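Local coordinates for foldase protein PrsA 2 (Bacillus anthracis, PDB 6VJ4) that catalyses cis-trans isomerisation of peptidyl-prolyl bonds, assists the extracellular folding of secreted proteins and is important for secretion of the protective antigen, at residues 31-35 and 81-85; 164-168 and 185-191; 175-181 and 192-198. One frame throughout, in Å; residues are numbered along the deposited sequence.

Contact 1. Residues 31-35 and 81-85; sequences EMIAQ and NQIKF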
ATOM      1  N   GLU A  31      -4.646  -7.743   3.651  1.00 90.89           N
ATOM      2  CA  GLU A  31      -4.567  -8.153   5.080  1.00 89.45           C
ATOM      3  C   GLU A  31      -3.129  -8.000   5.571  1.00 84.68           C
ATOM      4  O   GLU A  31      -2.871  -7.292   6.541  1.00 83.60           O
ATOM      5  CB  GLU A  31      -5.065  -9.594   5.234  1.00 96.25           C
ATOM      6  CG  GLU A  31      -5.122 -10.080   6.673  1.00100.75           C
ATOM      7  CD  GLU A  31      -5.663 -11.491   6.843  1.00109.49           C
ATOM      8  OE1 GLU A  31      -5.825 -12.192   5.823  1.00117.36           O
ATOM      9  OE2 GLU A  31      -5.932 -11.884   7.996  1.00114.15           O
HETATM   10  N   MSE A  32      -2.197  -8.657   4.873  1.00 81.25           N
HETATM   11  CA  MSE A  32      -0.788  -8.622   5.228  1.00 81.02           C
HETATM   12  C   MSE A  32      -0.326  -7.180   5.427  1.00 76.85           C
HETATM   13  O   MSE A  32       0.229  -6.845   6.469  1.00 77.53           O
HETATM   14  CB  MSE A  32       0.041  -9.301   4.133  1.00 82.53           C
HETATM   15  CG  MSE A  32       1.531  -9.317   4.390  1.00 85.14           C
HETATM   16 SE   MSE A  32       2.469 -10.164   2.888  1.00 92.16          SE
HETATM   17  CE  MSE A  32       2.852 -12.046   3.326  1.00100.27           C
ATOM     18  N   ILE A  33      -0.564  -6.339   4.413  1.00 73.57           N
ATOM     19  CA  ILE A  33      -0.149  -4.945   4.435  1.00 73.12           C
ATOM     20  C   ILE A  33      -0.861  -4.197   5.570  1.00 72.69           C
ATOM     21  O   ILE A  33      -0.156  -3.598   6.415  1.00 65.98           O
ATOM     22  CB  ILE A  33      -0.403  -4.290   3.062  1.00 74.26           C
ATOM     23  CG1 ILE A  33       0.498  -4.906   1.989  1.00 75.34           C
ATOM     24  CG2 ILE A  33      -0.240  -2.777   3.144  1.00 75.61           C
ATOM     25  CD1 ILE A  33       0.292  -4.346   0.605  1.00 77.90           C
ATOM     26  N   ALA A  34      -2.199  -4.224   5.578  1.00 71.57           N
ATOM     27  CA  ALA A  34      -2.996  -3.519   6.611  1.00 70.92           C
ATOM     28  C   ALA A  34      -2.513  -3.920   8.009  1.00 70.70           C
ATOM     29  O   ALA A  34      -2.385  -3.024   8.873  1.00 68.47           O
ATOM     30  CB  ALA A  34      -4.463  -3.825   6.428  1.00 73.99           C
ATOM     31  N   GLN A  35      -2.233  -5.213   8.208  1.00 70.28           N
ATOM     32  CA  GLN A  35      -1.771  -5.728   9.525  1.00 71.83           C
ATOM     33  C   GLN A  35      -0.332  -5.263   9.782  1.00 72.06           C
ATOM     34  O   GLN A  35      -0.022  -4.947  10.948  1.00 68.15           O
ATOM     35  CB  GLN A  35      -1.892  -7.254   9.588  1.00 78.87           C
ATOM     36  CG  GLN A  35      -3.334  -7.756   9.564  1.00 81.08           C
ATOM     37  CD  GLN A  35      -3.461  -9.234   9.845  1.00 84.71           C
ATOM     38  OE1 GLN A  35      -2.476  -9.939  10.065  1.00 88.73           O
ATOM     39  NE2 GLN A  35      -4.693  -9.716   9.850  1.00 83.93           N
ATOM     40  N   ASN A  81      -0.496 -14.586  14.168  1.00 59.77           N
ATOM     41  CA  ASN A  81      -0.466 -13.302  13.416  1.00 61.18           C
ATOM     42  C   ASN A  81      -1.798 -12.566  13.585  1.00 58.19           C
ATOM     43  O   ASN A  81      -1.765 -11.323  13.591  1.00 53.80           O
ATOM     44  CB  ASN A  81      -0.139 -13.489  11.931  1.00 64.90           C
ATOM     45  CG  ASN A  81       1.337 -13.703  11.674  1.00 70.09           C
ATOM     46  OD1 ASN A  81       2.164 -13.491  12.558  1.00 72.92           O
ATOM     47  ND2 ASN A  81       1.678 -14.097  10.457  1.00 73.76           N
ATOM     48  N   GLN A  82      -2.912 -13.295  13.728  1.00 57.32           N
ATOM     49  CA  GLN A  82      -4.238 -12.631  13.893  1.00 59.43           C
ATOM     50  C   GLN A  82      -4.335 -12.064  15.316  1.00 57.60           C
ATOM     51  O   GLN A  82      -4.960 -10.997  15.486  1.00 57.51           O
ATOM     52  CB  GLN A  82      -5.405 -13.586  13.610  1.00 63.11           C
ATOM     53  CG  GLN A  82      -5.380 -14.254  12.236  1.00 67.99           C
ATOM     54  CD  GLN A  82      -5.312 -13.308  11.061  1.00 72.16           C
ATOM     55  OE1 GLN A  82      -4.729 -12.228  11.126  1.00 78.64           O
ATOM     56  NE2 GLN A  82      -5.881 -13.733   9.944  1.00 75.77           N
ATOM     57  N   ILE A  83      -3.753 -12.768  16.294  1.00 54.94           N
ATOM     58  CA  ILE A  83      -3.736 -12.296  17.710  1.00 56.34           C
ATOM     59  C   ILE A  83      -2.809 -11.076  17.803  1.00 55.01           C
ATOM     60  O   ILE A  83      -3.200 -10.083  18.451  1.00 52.04           O
ATOM     61  CB  ILE A  83      -3.324 -13.428  18.673  1.00 58.58           C
ATOM     62  CG1 ILE A  83      -4.456 -14.447  18.832  1.00 60.38           C
ATOM     63  CG2 ILE A  83      -2.883 -12.869  20.018  1.00 60.59           C
ATOM     64  CD1 ILE A  83      -4.271 -15.420  19.974  1.00 63.38           C
ATOM     65  N   LYS A  84      -1.637 -11.146  17.165  1.00 52.86           N
ATOM     66  CA  LYS A  84      -0.696  -9.997  17.149  1.00 55.09           C
ATOM     67  C   LYS A  84      -1.446  -8.774  16.605  1.00 54.48           C
ATOM     68  O   LYS A  84      -1.323  -7.688  17.208  1.00 52.77           O
ATOM     69  CB  LYS A  84       0.545 -10.362  16.326  1.00 58.04           C
ATOM     70  CG  LYS A  84       1.608  -9.277  16.188  1.00 63.23           C
ATOM     71  CD  LYS A  84       2.829  -9.753  15.411  1.00 67.33           C
ATOM     72  CE  LYS A  84       3.809  -8.649  15.072  1.00 73.80           C
ATOM     73  NZ  LYS A  84       4.358  -7.995  16.286  1.00 76.68           N
ATOM     74  N   PHE A  85      -2.241  -8.958  15.546  1.00 52.77           N
ATOM     75  CA  PHE A  85      -3.011  -7.837  14.945  1.00 53.85           C
ATOM     76  C   PHE A  85      -4.061  -7.318  15.939  1.00 55.23           C
ATOM     77  O   PHE A  85      -4.140  -6.081  16.139  1.00 51.74           O
ATOM     78  CB  PHE A  85      -3.671  -8.268  13.634  1.00 56.00           C
ATOM     79  CG  PHE A  85      -4.554  -7.211  13.020  1.00 58.08           C
ATOM     80  CD1 PHE A  85      -4.003  -6.116  12.371  1.00 60.03           C
ATOM     81  CD2 PHE A  85      -5.936  -7.300  13.107  1.00 59.40           C
ATOM     82  CE1 PHE A  85      -4.815  -5.140  11.814  1.00 63.06           C
ATOM     83  CE2 PHE A  85      -6.746  -6.324  12.547  1.00 60.83           C
ATOM     84  CZ  PHE A  85      -6.185  -5.246  11.903  1.00 62.07           C
TER
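Start at the carboxamide of Q82, because both hydrogen bonds of this contact pass through it. Its NE2 donates to E31 OE2 at 2.7 Å, with an N-H...O angle of 164°, and its OE1 accepts from Q35 NE2 at 2.8 Å. E31 and Q35 sit one turn apart on their helix, where Q35 N also donates to E31 O at 2.7 Å, so the two side chains run side by side and present an acceptor and a donor that match the two ends of one amide. Q82 reaches them by folding its chain, chi1 and chi2 both m. E31 OE2 and Q82 OE1 are 3.4 Å apart, but both are acceptors, so no bond joins them. This is a polar helix-helix contact in the all-helical part of the foldase, between helices 28-41 and 76-95. The short segments cross at 38° with their axes 11.2 Å apart, a spacing spanned by long side chains at E31 and Q82, though Q35 CA and F85 CA come within 5.9 Å. Next to the amide pair, toward the C-terminal end of both segments, the F85 ring lies against Q35, whose CG comes within 3.3 Å of F85 CD1 and whose NE2 sits over one ring face. F85 continues onto I38 of helix 28-41, while I83 packs on V49 and V53 of helix 46-60. M32 and I33 pack against D36 and I239 of the second subunit.

Contact 2. Residues 164-168 and 185-191; sequences MTPEF and QSPNGYH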
HETATM    1  N   MSE A 164     -25.501   8.124  21.788  1.00 30.05           N
HETATM    2  CA  MSE A 164     -26.332   8.350  20.620  1.00 31.29           C
HETATM    3  C   MSE A 164     -25.465   8.936  19.509  1.00 31.46           C
HETATM    4  O   MSE A 164     -24.275   9.179  19.709  1.00 33.32           O
HETATM    5  CB  MSE A 164     -27.481   9.305  20.955  1.00 32.25           C
HETATM    6  CG  MSE A 164     -28.369   8.872  22.092  1.00 32.46           C
HETATM    7 SE   MSE A 164     -29.379   7.265  21.638  1.00 43.12          SE
HETATM    8  CE  MSE A 164     -30.876   7.764  20.458  1.00 43.16           C
ATOM      9  N   THR A 165     -26.064   9.145  18.334  1.00 29.38           N
ATOM     10  CA  THR A 165     -25.347   9.752  17.221  1.00 30.65           C
ATOM     11  C   THR A 165     -25.016  11.192  17.587  1.00 29.36           C
ATOM     12  O   THR A 165     -25.756  11.817  18.338  1.00 28.37           O
ATOM     13  CB  THR A 165     -26.151   9.704  15.915  1.00 33.96           C
ATOM     14  OG1 THR A 165     -27.294  10.540  16.060  1.00 32.14           O
ATOM     15  CG2 THR A 165     -26.565   8.298  15.534  1.00 35.53           C
ATOM     16  N   PRO A 166     -23.884  11.748  17.106  1.00 30.27           N
ATOM     17  CA  PRO A 166     -23.503  13.126  17.418  1.00 32.10           C
ATOM     18  C   PRO A 166     -24.622  14.122  17.073  1.00 29.76           C
ATOM     19  O   PRO A 166     -24.840  15.037  17.839  1.00 29.04           O
ATOM     20  CB  PRO A 166     -22.264  13.402  16.547  1.00 34.95           C
ATOM     21  CG  PRO A 166     -21.723  12.036  16.183  1.00 36.87           C
ATOM     22  CD  PRO A 166     -22.875  11.060  16.286  1.00 34.30           C
ATOM     23  N   GLU A 167     -25.285  13.926  15.925  1.00 30.72           N
ATOM     24  CA  GLU A 167     -26.400  14.829  15.526  1.00 29.33           C
ATOM     25  C   GLU A 167     -27.488  14.813  16.601  1.00 25.26           C
ATOM     26  O   GLU A 167     -27.989  15.890  16.979  1.00 25.08           O
ATOM     27  CB  GLU A 167     -27.006  14.398  14.193  1.00 35.41           C
ATOM     28  CG  GLU A 167     -26.054  14.525  13.014  1.00 39.07           C
ATOM     29  CD  GLU A 167     -25.039  13.409  12.804  1.00 44.27           C
ATOM     30  OE1 GLU A 167     -25.037  12.410  13.565  1.00 41.48           O
ATOM     31  OE2 GLU A 167     -24.244  13.542  11.862  1.00 50.84           O
ATOM     32  N   PHE A 168     -27.842  13.620  17.063  1.00 24.74           N
ATOM     33  CA  PHE A 168     -28.914  13.511  18.074  1.00 22.75           C
ATOM     34  C   PHE A 168     -28.436  14.153  19.388  1.00 22.70           C
ATOM     35  O   PHE A 168     -29.144  14.930  20.000  1.00 21.05           O
ATOM     36  CB  PHE A 168     -29.236  12.052  18.350  1.00 24.28           C
ATOM     37  CG  PHE A 168     -30.357  11.845  19.323  1.00 23.30           C
ATOM     38  CD1 PHE A 168     -30.134  11.894  20.687  1.00 21.82           C
ATOM     39  CD2 PHE A 168     -31.637  11.541  18.875  1.00 25.01           C
ATOM     40  CE1 PHE A 168     -31.169  11.696  21.581  1.00 23.36           C
ATOM     41  CE2 PHE A 168     -32.664  11.330  19.779  1.00 22.40           C
ATOM     42  CZ  PHE A 168     -32.436  11.429  21.128  1.00 24.93           C
ATOM     43  N   GLN A 185     -32.071  15.995  11.889  1.00 27.62           N
ATOM     44  CA  GLN A 185     -31.652  14.973  10.911  1.00 31.24           C
ATOM     45  C   GLN A 185     -30.481  14.180  11.474  1.00 32.04           C
ATOM     46  O   GLN A 185     -29.581  14.790  12.099  1.00 33.48           O
ATOM     47  CB  GLN A 185     -31.264  15.595   9.576  1.00 36.34           C
ATOM     48  CG  GLN A 185     -31.089  14.549   8.488  1.00 42.41           C
ATOM     49  CD  GLN A 185     -30.658  15.166   7.185  1.00 50.56           C
ATOM     50  OE1 GLN A 185     -29.870  16.108   7.159  1.00 60.05           O
ATOM     51  NE2 GLN A 185     -31.149  14.610   6.092  1.00 55.63           N
ATOM     52  N   SER A 186     -30.562  12.866  11.332  1.00 32.61           N
ATOM     53  CA  SER A 186     -29.435  11.975  11.700  1.00 37.06           C
ATOM     54  C   SER A 186     -29.361  10.897  10.628  1.00 36.70           C
ATOM     55  O   SER A 186     -30.229  10.827   9.754  1.00 35.21           O
ATOM     56  CB  SER A 186     -29.602  11.379  13.074  1.00 35.81           C
ATOM     57  OG  SER A 186     -30.393  10.210  13.002  1.00 36.35           O
ATOM     58  N   PRO A 187     -28.317  10.042  10.624  1.00 42.28           N
ATOM     59  CA  PRO A 187     -28.233   8.971   9.637  1.00 45.94           C
ATOM     60  C   PRO A 187     -29.436   8.018   9.726  1.00 44.59           C
ATOM     61  O   PRO A 187     -29.693   7.323   8.778  1.00 47.22           O
ATOM     62  CB  PRO A 187     -26.913   8.255   9.985  1.00 48.19           C
ATOM     63  CG  PRO A 187     -26.109   9.300  10.734  1.00 48.34           C
ATOM     64  CD  PRO A 187     -27.139  10.104  11.502  1.00 44.52           C
ATOM     65  N   ASN A 188     -30.148   8.040  10.857  1.00 41.74           N
ATOM     66  CA  ASN A 188     -31.312   7.145  11.117  1.00 42.32           C
ATOM     67  C   ASN A 188     -32.613   7.758  10.563  1.00 39.47           C
ATOM     68  O   ASN A 188     -33.596   7.016  10.379  1.00 37.69           O
ATOM     69  CB  ASN A 188     -31.419   6.870  12.620  1.00 45.00           C
ATOM     70  CG  ASN A 188     -30.130   6.327  13.205  1.00 50.52           C
ATOM     71  OD1 ASN A 188     -29.699   6.747  14.277  1.00 55.01           O
ATOM     72  ND2 ASN A 188     -29.482   5.435  12.480  1.00 53.68           N
ATOM     73  N   GLY A 189     -32.626   9.062  10.286  1.00 36.64           N
ATOM     74  CA  GLY A 189     -33.842   9.722   9.764  1.00 34.15           C
ATOM     75  C   GLY A 189     -34.043  11.064  10.448  1.00 31.90           C
ATOM     76  O   GLY A 189     -33.046  11.757  10.654  1.00 36.70           O
ATOM     77  N   TYR A 190     -35.285  11.410  10.804  1.00 25.88           N
ATOM     78  CA  TYR A 190     -35.533  12.693  11.497  1.00 23.52           C
ATOM     79  C   TYR A 190     -36.097  12.397  12.874  1.00 23.53           C
ATOM     80  O   TYR A 190     -37.067  11.603  12.984  1.00 23.34           O
ATOM     81  CB  TYR A 190     -36.518  13.584  10.731  1.00 25.41           C
ATOM     82  CG  TYR A 190     -35.948  14.103   9.449  1.00 30.05           C
ATOM     83  CD1 TYR A 190     -35.211  15.274   9.419  1.00 33.48           C
ATOM     84  CD2 TYR A 190     -36.120  13.396   8.268  1.00 39.49           C
ATOM     85  CE1 TYR A 190     -34.661  15.742   8.232  1.00 38.51           C
ATOM     86  CE2 TYR A 190     -35.576  13.850   7.079  1.00 43.65           C
ATOM     87  CZ  TYR A 190     -34.835  15.019   7.066  1.00 44.65           C
ATOM     88  OH  TYR A 190     -34.301  15.464   5.890  1.00 55.68           O
ATOM     89  N   HIS A 191     -35.559  13.088  13.886  1.00 22.13           N
ATOM     90  CA  HIS A 191     -35.987  12.861  15.275  1.00 22.81           C
ATOM     91  C   HIS A 191     -36.705  14.078  15.824  1.00 23.35           C
ATOM     92  O   HIS A 191     -36.304  15.210  15.501  1.00 24.30           O
ATOM     93  CB  HIS A 191     -34.798  12.646  16.234  1.00 22.22           C
ATOM     94  CG  HIS A 191     -33.845  11.580  15.844  1.00 23.28           C
ATOM     95  ND1 HIS A 191     -33.860  10.329  16.438  1.00 22.99           N
ATOM     96  CD2 HIS A 191     -32.845  11.562  14.937  1.00 26.18           C
ATOM     97  CE1 HIS A 191     -32.918   9.588  15.910  1.00 25.84           C
ATOM     98  NE2 HIS A 191     -32.278  10.313  14.978  1.00 28.64           N
TER
HETATM   99  O   HOH W   1     -29.555   9.210  15.466  0.50 37.81           O
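No direct hydrogen bond joins these two segments; a water does the polar work instead. Water 1 donates to N188 OD1 at 2.7 Å and is hydrogen-bonded to T165 OG1, also at 2.7 Å. T165 is the N-cap of the helix that starts at P166, its OG1 accepting from F168 N at 3.3 Å. On the other segment, the chain reverses in a type I turn from S186 to G189, the hairpin joining strands 184-186 and 189-198. S186 OG accepts from N188 N at 3.1 Å, an ST turn, and shares a 2.7 Å hydrogen bond with H191 NE2. Where the water stops, rings take over: F168 points its edge at the face of H191, centroids 5.0 Å apart and planes at 81°, a T-shaped stack. Nearer the surface, E167 CB rests 3.3 Å from Q185 O. H191 ND1 is hydrogen-bonded to H114 ND1, and the paired histidines are a hallmark of parvulin-type isomerase domains, where they lie at the active site; a similar role is likely here. Around this core, F168 packs on L156 and F159 of strand 155-159 and meets H114 of strand 110-117 edge-to-face, while Y190 reaches helix 120-131.

Contact 3. Residues 175-181 and 192-198; sequences LKIGQIS and IIKLTGK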
ATOM      1  N   LEU A 175     -31.462  21.287  24.536  1.00 20.70           N
ATOM      2  CA  LEU A 175     -32.833  21.437  25.078  1.00 20.79           C
ATOM      3  C   LEU A 175     -32.836  21.735  26.581  1.00 22.73           C
ATOM      4  O   LEU A 175     -31.854  21.399  27.280  1.00 24.26           O
ATOM      5  CB  LEU A 175     -33.623  20.141  24.840  1.00 19.80           C
ATOM      6  CG  LEU A 175     -33.854  19.778  23.386  1.00 20.14           C
ATOM      7  CD1 LEU A 175     -34.432  18.377  23.296  1.00 19.40           C
ATOM      8  CD2 LEU A 175     -34.741  20.798  22.713  1.00 22.67           C
ATOM      9  N   LYS A 176     -33.934  22.334  27.020  1.00 24.79           N
ATOM     10  CA  LYS A 176     -34.278  22.531  28.447  1.00 31.68           C
ATOM     11  C   LYS A 176     -35.214  21.381  28.835  1.00 30.39           C
ATOM     12  O   LYS A 176     -35.839  20.814  27.925  1.00 26.10           O
ATOM     13  CB  LYS A 176     -34.885  23.922  28.638  1.00 37.24           C
ATOM     14  CG  LYS A 176     -33.900  25.044  28.342  1.00 42.98           C
ATOM     15  CD  LYS A 176     -34.449  26.431  28.542  1.00 50.16           C
ATOM     16  CE  LYS A 176     -33.417  27.511  28.284  1.00 55.62           C
ATOM     17  NZ  LYS A 176     -32.229  27.367  29.161  1.00 57.97           N
ATOM     18  N   ILE A 177     -35.212  20.977  30.112  1.00 31.54           N
ATOM     19  CA  ILE A 177     -36.142  19.898  30.557  1.00 33.92           C
ATOM     20  C   ILE A 177     -37.550  20.240  30.080  1.00 32.05           C
ATOM     21  O   ILE A 177     -38.004  21.383  30.291  1.00 31.16           O
ATOM     22  CB  ILE A 177     -36.118  19.672  32.083  1.00 39.37           C
ATOM     23  CG1 ILE A 177     -34.759  19.168  32.567  1.00 46.55           C
ATOM     24  CG2 ILE A 177     -37.243  18.727  32.503  1.00 41.83           C
ATOM     25  CD1 ILE A 177     -34.426  17.792  32.097  1.00 45.86           C
ATOM     26  N   GLY A 178     -38.201  19.260  29.451  1.00 29.84           N
ATOM     27  CA  GLY A 178     -39.586  19.368  28.958  1.00 30.28           C
ATOM     28  C   GLY A 178     -39.682  19.955  27.568  1.00 28.17           C
ATOM     29  O   GLY A 178     -40.800  19.922  26.991  1.00 29.49           O
ATOM     30  N   GLN A 179     -38.577  20.466  27.027  1.00 25.99           N
ATOM     31  CA  GLN A 179     -38.627  21.125  25.703  1.00 25.94           C
ATOM     32  C   GLN A 179     -38.577  20.072  24.592  1.00 23.46           C
ATOM     33  O   GLN A 179     -37.909  19.031  24.781  1.00 23.52           O
ATOM     34  CB  GLN A 179     -37.472  22.118  25.574  1.00 28.97           C
ATOM     35  CG  GLN A 179     -37.470  22.883  24.268  1.00 30.72           C
ATOM     36  CD  GLN A 179     -36.311  23.855  24.162  1.00 36.78           C
ATOM     37  OE1 GLN A 179     -35.440  23.937  25.038  1.00 29.16           O
ATOM     38  NE2 GLN A 179     -36.316  24.612  23.072  1.00 41.14           N
ATOM     39  N   ILE A 180     -39.311  20.343  23.521  1.00 24.50           N
ATOM     40  CA  ILE A 180     -39.353  19.446  22.336  1.00 24.35           C
ATOM     41  C   ILE A 180     -38.580  20.111  21.196  1.00 24.91           C
ATOM     42  O   ILE A 180     -38.797  21.317  20.925  1.00 29.66           O
ATOM     43  CB  ILE A 180     -40.810  19.128  21.993  1.00 27.04           C
ATOM     44  CG1 ILE A 180     -41.520  18.472  23.186  1.00 30.82           C
ATOM     45  CG2 ILE A 180     -40.890  18.255  20.745  1.00 31.12           C
ATOM     46  CD1 ILE A 180     -43.024  18.349  23.020  1.00 37.05           C
ATOM     47  N   SER A 181     -37.739  19.340  20.528  1.00 22.83           N
ATOM     48  CA  SER A 181     -36.930  19.864  19.413  1.00 23.38           C
ATOM     49  C   SER A 181     -37.749  19.993  18.135  1.00 26.35           C
ATOM     50  O   SER A 181     -38.800  19.337  18.011  1.00 25.49           O
ATOM     51  CB  SER A 181     -35.782  18.965  19.117  1.00 25.29           C
ATOM     52  OG  SER A 181     -36.225  17.778  18.462  1.00 23.97           O
ATOM     53  N   ILE A 192     -37.775  13.818  16.555  1.00 21.01           N
ATOM     54  CA  ILE A 192     -38.355  14.857  17.426  1.00 20.88           C
ATOM     55  C   ILE A 192     -37.921  14.418  18.822  1.00 19.22           C
ATOM     56  O   ILE A 192     -38.237  13.275  19.224  1.00 19.06           O
ATOM     57  CB  ILE A 192     -39.866  14.995  17.275  1.00 23.46           C
ATOM     58  CG1 ILE A 192     -40.230  15.427  15.852  1.00 26.02           C
ATOM     59  CG2 ILE A 192     -40.391  15.972  18.298  1.00 22.33           C
ATOM     60  CD1 ILE A 192     -39.677  16.773  15.449  1.00 27.49           C
ATOM     61  N   ILE A 193     -37.196  15.293  19.524  1.00 19.55           N
ATOM     62  CA  ILE A 193     -36.575  14.916  20.820  1.00 19.90           C
ATOM     63  C   ILE A 193     -37.194  15.727  21.958  1.00 18.25           C
ATOM     64  O   ILE A 193     -37.459  16.954  21.767  1.00 21.19           O
ATOM     65  CB  ILE A 193     -35.051  15.166  20.762  1.00 20.42           C
ATOM     66  CG1 ILE A 193     -34.389  14.534  19.540  1.00 20.16           C
ATOM     67  CG2 ILE A 193     -34.386  14.736  22.072  1.00 20.78           C
ATOM     68  CD1 ILE A 193     -32.927  14.947  19.336  1.00 22.90           C
ATOM     69  N   LYS A 194     -37.439  15.060  23.076  1.00 18.48           N
ATOM     70  CA  LYS A 194     -37.912  15.742  24.292  1.00 19.97           C
ATOM     71  C   LYS A 194     -36.924  15.433  25.415  1.00 21.35           C
ATOM     72  O   LYS A 194     -36.710  14.267  25.707  1.00 19.97           O
ATOM     73  CB  LYS A 194     -39.325  15.292  24.667  1.00 21.58           C
ATOM     74  CG  LYS A 194     -39.874  15.981  25.893  1.00 24.13           C
ATOM     75  CD  LYS A 194     -41.296  15.654  26.239  1.00 26.08           C
ATOM     76  CE  LYS A 194     -41.531  14.183  26.487  1.00 30.26           C
ATOM     77  NZ  LYS A 194     -42.876  13.936  27.081  1.00 32.52           N
ATOM     78  N   LEU A 195     -36.332  16.468  26.017  1.00 19.40           N
ATOM     79  CA  LEU A 195     -35.427  16.192  27.147  1.00 20.01           C
ATOM     80  C   LEU A 195     -36.259  15.988  28.408  1.00 19.85           C
ATOM     81  O   LEU A 195     -37.086  16.830  28.696  1.00 22.82           O
ATOM     82  CB  LEU A 195     -34.467  17.371  27.318  1.00 20.79           C
ATOM     83  CG  LEU A 195     -33.453  17.170  28.443  1.00 22.34           C
ATOM     84  CD1 LEU A 195     -32.442  16.092  28.119  1.00 23.91           C
ATOM     85  CD2 LEU A 195     -32.763  18.488  28.732  1.00 24.22           C
ATOM     86  N   THR A 196     -35.992  14.928  29.173  1.00 20.76           N
ATOM     87  CA  THR A 196     -36.874  14.664  30.339  1.00 22.57           C
ATOM     88  C   THR A 196     -36.095  14.551  31.641  1.00 23.08           C
ATOM     89  O   THR A 196     -36.752  14.502  32.689  1.00 26.08           O
ATOM     90  CB  THR A 196     -37.691  13.390  30.114  1.00 24.40           C
ATOM     91  OG1 THR A 196     -36.803  12.313  29.841  1.00 25.19           O
ATOM     92  CG2 THR A 196     -38.635  13.513  28.937  1.00 25.60           C
ATOM     93  N   GLY A 197     -34.774  14.522  31.563  1.00 22.07           N
ATOM     94  CA  GLY A 197     -33.966  14.403  32.792  1.00 22.75           C
ATOM     95  C   GLY A 197     -32.526  14.802  32.569  1.00 22.62           C
ATOM     96  O   GLY A 197     -32.013  14.666  31.458  1.00 20.28           O
ATOM     97  N   LYS A 198     -31.883  15.277  33.638  1.00 22.88           N
ATOM     98  CA  LYS A 198     -30.454  15.623  33.548  1.00 23.28           C
ATOM     99  C   LYS A 198     -29.880  15.369  34.938  1.00 25.86           C
ATOM    100  O   LYS A 198     -30.407  15.931  35.927  1.00 27.69           O
ATOM    101  CB  LYS A 198     -30.263  17.071  33.093  1.00 25.82           C
ATOM    102  CG  LYS A 198     -28.804  17.491  32.974  1.00 29.03           C
ATOM    103  CD  LYS A 198     -28.614  18.899  32.474  1.00 34.11           C
ATOM    104  CE  LYS A 198     -28.807  19.012  30.985  1.00 34.45           C
ATOM    105  NZ  LYS A 198     -28.738  20.422  30.532  1.00 36.89           N
TER
HETATM  106  O   HOH W   2     -29.608  20.141  27.976  1.00 42.73           O
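L195 is the main bump here, the residue most covered by the opposing segment. It fills the hollow between L175 and I177, its CB 3.8 Å from L175 CB and its CD2 3.8 Å from I177 CD1. I177 in turn folds its tip over the strand, CD1 reaching 3.3 Å from G197 N, where T196 and G197 form a classic beta bulge opposite K111. L175 also reaches along the strand, CD1 3.8 Å from I193 CG2; at the far end I180 CG2 fits against I192 CG2 at 3.4 Å. The loop is shaped by a type II turn from K176 to Q179, with G178 at positive phi. Backbone bonds hold it down: G178 N to L195 O at 2.8 Å, L195 N to Q179 O at 3.3 Å and S181 N to I193 O at 2.7 Å. S181 OG accepts from I193 N at 2.9 Å, standing in for a main-chain carbonyl. Polar backbone pairing thus fixes the position of this loop along a strand of the isomerase domain, while the aliphatic side chains close the gap between them.

From the N terminus, contact 1 comes first: it closes the path from helix 28-41 through helices 46-60 and 64-70 to helix 76-95, and it is complete before the chain reaches strand 110-117. Its centre lies about 34 Å from that of contact 2 and 46 Å from that of contact 3, across the chain's centre, and it touches neither. Contacts 2 and 3 cross, their segments alternating as 164-168, 175-181, 185-191 and 192-198. Contact 2 brings the start of helix 166-174 to the hairpin; contact 3 lays the loop after that helix along strand 189-198. They meet where F168 CE2 packs 3.6 Å from I193 CG1; together they hold the helix start and that loop to strand 189-198.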